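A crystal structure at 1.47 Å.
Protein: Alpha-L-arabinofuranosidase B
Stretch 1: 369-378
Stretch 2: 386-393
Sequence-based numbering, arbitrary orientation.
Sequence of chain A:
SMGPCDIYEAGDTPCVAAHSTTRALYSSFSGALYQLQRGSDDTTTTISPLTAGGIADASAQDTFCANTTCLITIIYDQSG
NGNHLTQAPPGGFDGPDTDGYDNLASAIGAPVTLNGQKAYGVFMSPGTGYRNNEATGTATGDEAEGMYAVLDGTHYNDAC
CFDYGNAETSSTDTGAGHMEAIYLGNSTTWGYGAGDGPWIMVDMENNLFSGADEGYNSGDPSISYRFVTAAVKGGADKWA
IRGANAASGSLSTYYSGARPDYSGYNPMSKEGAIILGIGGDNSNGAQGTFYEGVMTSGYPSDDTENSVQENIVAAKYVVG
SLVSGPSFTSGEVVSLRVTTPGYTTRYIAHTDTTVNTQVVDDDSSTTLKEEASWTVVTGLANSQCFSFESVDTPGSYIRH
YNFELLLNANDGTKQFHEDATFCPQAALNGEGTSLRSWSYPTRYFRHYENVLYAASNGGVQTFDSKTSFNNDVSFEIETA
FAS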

# COMPACT_ATOMS: atom_id res chain seq x y z
N LYS A 369 8.31 16.04 -33.06
CA LYS A 369 7.33 16.91 -32.38
C LYS A 369 6.16 16.08 -31.87
O LYS A 369 5.71 16.31 -30.72
N GLU A 370 5.67 15.14 -32.67
CA GLU A 370 4.55 14.29 -32.24
C GLU A 370 5.02 13.35 -31.12
O GLU A 370 4.20 13.05 -30.19
N GLU A 371 6.22 12.81 -31.21
CA GLU A 371 6.80 11.88 -30.20
C GLU A 371 7.02 12.62 -28.86
O GLU A 371 7.09 11.93 -27.82
N ALA A 372 7.13 13.93 -28.91
CA ALA A 372 7.32 14.77 -27.69
C ALA A 372 6.00 15.41 -27.27
O ALA A 372 6.04 16.40 -26.50
N SER A 373 4.88 14.94 -27.79
CA SER A 373 3.56 15.49 -27.46
C SER A 373 2.70 14.37 -26.87
O SER A 373 2.73 13.23 -27.37
N TRP A 374 1.93 14.69 -25.82
CA TRP A 374 1.21 13.69 -25.00
C TRP A 374 -0.19 14.17 -24.71
O TRP A 374 -0.36 15.31 -24.22
N THR A 375 -1.19 13.38 -25.03
CA THR A 375 -2.59 13.64 -24.67
C THR A 375 -2.78 13.12 -23.24
O THR A 375 -2.57 11.95 -22.98
N VAL A 376 -3.22 14.02 -22.39
CA VAL A 376 -3.44 13.64 -20.96
C VAL A 376 -4.86 13.12 -20.86
O VAL A 376 -5.81 13.75 -21.38
N VAL A 377 -5.04 11.95 -20.27
CA VAL A 377 -6.38 11.39 -20.11
C VAL A 377 -6.58 11.00 -18.63
O VAL A 377 -5.60 10.79 -17.90
N THR A 378 -7.82 10.85 -18.28
CA THR A 378 -8.17 10.34 -16.93
C THR A 378 -7.36 9.08 -16.67
O THR A 378 -7.29 8.13 -17.49
N PHE A 386 -3.69 10.51 -13.74
CA PHE A 386 -3.66 10.71 -15.21
C PHE A 386 -2.87 9.58 -15.86
O PHE A 386 -2.00 8.88 -15.27
N SER A 387 -3.15 9.45 -17.18
CA SER A 387 -2.36 8.58 -18.07
C SER A 387 -1.98 9.43 -19.31
O SER A 387 -2.72 10.38 -19.62
N PHE A 388 -0.83 9.12 -19.89
CA PHE A 388 -0.21 9.96 -20.95
C PHE A 388 -0.19 9.16 -22.25
O PHE A 388 0.46 8.13 -22.32
N GLU A 389 -1.05 9.57 -23.16
CA GLU A 389 -1.27 8.87 -24.45
C GLU A 389 -0.40 9.54 -25.53
O GLU A 389 -0.36 10.74 -25.62
N SER A 390 0.30 8.73 -26.30
CA SER A 390 1.14 9.19 -27.44
C SER A 390 0.27 9.90 -28.48
O SER A 390 -0.85 9.43 -28.80
N VAL A 391 0.77 11.04 -28.97
CA VAL A 391 0.10 11.76 -30.08
C VAL A 391 0.33 10.97 -31.40
O VAL A 391 -0.63 10.81 -32.12
N ASP A 392 1.52 10.49 -31.64
CA ASP A 392 1.82 9.78 -32.93
C ASP A 392 1.24 8.38 -32.89
O ASP A 392 0.91 7.85 -33.98
N THR A 393 1.04 7.80 -31.69
CA THR A 393 0.55 6.40 -31.52
C THR A 393 -0.66 6.38 -30.59
O THR A 393 -0.55 6.00 -29.42

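Glu370, still helical, directs its CA-to-CB bond toward the second stretch; its m, t chain lays OE1 3.3 Å from Asp392 CB, while its CB lies 4.1 Å from Val391 CG1. Polar chains suit this partly exposed end, where carboxylates can meet solvent. Glu371 turns away, although its CG comes 3.6 Å from Asp392 OD1. Ser373 (m) folds back on the helix, OG donating to Lys369 O at 2.7 Å, and its CB meets Val391 CG2 at 3.7 Å. Water 1 donates to Ser373 O (2.9 Å) and hydrogen-bonds Ser390 OG (2.9 Å), linking the stretches beside the start of the ladder.

From Trp374 onward the antiparallel ladder sorts side chains by alternation. Trp374 (m) shares a buried face with Val376, Phe388 and Ser390; its CZ3 packs 4.0 Å from Ser390 CB, a residue small enough to lie beside the broad indole. On the other face, Thr375 (m) sets OG1 3.7 Å from Val391 CG2; its hydroxyl suits a partly exposed site, water 2 bridging Thr375 OG1 to Ser390 O, 2.8 Å each. Val376 (t), compact and apolar, packs against both phenylalanines, its CG1 3.5 Å from Phe386 CD1 and its CG2 3.8 Å from Phe388 CE1. Val377 (m) fits its apolar branches against the neighbouring strand, CG2 3.9 Å from Ser387 CB and CG1 3.9 Å from Glu389 OE1. Thr378 points away, exposed.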

# COMPACT_ATOMS: atom_id res chain seq x y z
CB LYS A 369 6.84 18.04 -33.27
CG LYS A 369 7.93 19.07 -33.50
CD LYS A 369 7.44 20.20 -34.35
CE LYS A 369 8.47 21.29 -34.54
NZ LYS A 369 7.87 22.34 -35.38
CB GLU A 370 3.99 13.48 -33.40
CG GLU A 370 3.31 14.29 -34.45
CD GLU A 370 2.80 13.35 -35.54
OE1 GLU A 370 2.78 12.13 -35.32
OE2 GLU A 370 2.42 13.86 -36.64
CB GLU A 371 8.08 11.27 -30.72
CG GLU A 371 7.79 10.28 -31.87
CD GLU A 371 9.04 9.89 -32.63
OE1 GLU A 371 10.06 10.64 -32.59
OE2 GLU A 371 8.98 8.85 -33.28
CB ALA A 372 8.34 15.81 -27.96
CB SER A 373 2.89 16.17 -28.65
OG SER A 373 3.73 17.21 -29.08
CB TRP A 374 2.01 13.45 -23.71
CG TRP A 374 3.41 12.98 -23.97
CD1 TRP A 374 4.54 13.75 -24.05
CD2 TRP A 374 3.80 11.67 -24.36
NE1 TRP A 374 5.62 12.98 -24.34
CE2 TRP A 374 5.19 11.70 -24.56
CE3 TRP A 374 3.11 10.46 -24.49
CZ2 TRP A 374 5.91 10.56 -24.89
CZ3 TRP A 374 3.82 9.34 -24.83
CH2 TRP A 374 5.21 9.39 -25.04
CB THR A 375 -3.56 12.97 -25.63
OG1 THR A 375 -3.19 13.36 -26.98
CG2 THR A 375 -4.98 13.38 -25.30
CB VAL A 376 -3.18 14.83 -20.03
CG1 VAL A 376 -3.22 14.34 -18.57
CG2 VAL A 376 -1.83 15.45 -20.29
CB VAL A 377 -6.62 10.21 -21.03
CG1 VAL A 377 -6.28 10.55 -22.49
CG2 VAL A 377 -5.91 8.99 -20.62
CB THR A 378 -9.68 10.10 -16.81
OG1 THR A 378 -10.28 11.33 -17.17
CG2 THR A 378 -10.05 9.69 -15.40
CB PHE A 386 -3.13 12.09 -15.58
CG PHE A 386 -3.98 13.21 -15.06
CD1 PHE A 386 -5.13 13.58 -15.72
CD2 PHE A 386 -3.72 13.78 -13.83
CE1 PHE A 386 -5.95 14.58 -15.23
CE2 PHE A 386 -4.53 14.78 -13.33
CZ PHE A 386 -5.66 15.17 -14.01
CB SER A 387 -3.13 7.34 -18.43
OG SER A 387 -3.45 6.54 -17.27
CB PHE A 388 1.18 10.38 -20.50
CG PHE A 388 1.11 11.29 -19.30
CD1 PHE A 388 1.00 12.65 -19.46
CD2 PHE A 388 1.03 10.77 -18.03
CE1 PHE A 388 0.86 13.50 -18.38
CE2 PHE A 388 0.91 11.62 -16.94
CZ PHE A 388 0.82 12.97 -17.12
CB GLU A 389 -2.74 8.97 -24.84
CG GLU A 389 -3.07 8.17 -26.09
CD GLU A 389 -4.49 8.37 -26.52
OE1 GLU A 389 -5.12 9.28 -25.97
OE2 GLU A 389 -4.99 7.54 -27.25
CB SER A 390 1.88 8.04 -28.02
OG SER A 390 2.54 8.45 -29.23
CB VAL A 391 0.57 13.21 -30.15
CG1 VAL A 391 0.32 13.85 -31.53
CG2 VAL A 391 -0.13 13.99 -29.05
CB ASP A 392 3.30 9.67 -33.20
CG ASP A 392 4.05 9.00 -32.06
OD1 ASP A 392 4.30 9.73 -31.05
OD2 ASP A 392 4.47 7.82 -32.23
CB THR A 393 1.68 5.46 -31.11
OG1 THR A 393 2.85 5.60 -31.91
CG2 THR A 393 1.25 4.03 -31.16
O HOH W 1 3.97 10.77 -28.36
O HOH W 2 -3.09 11.01 -28.42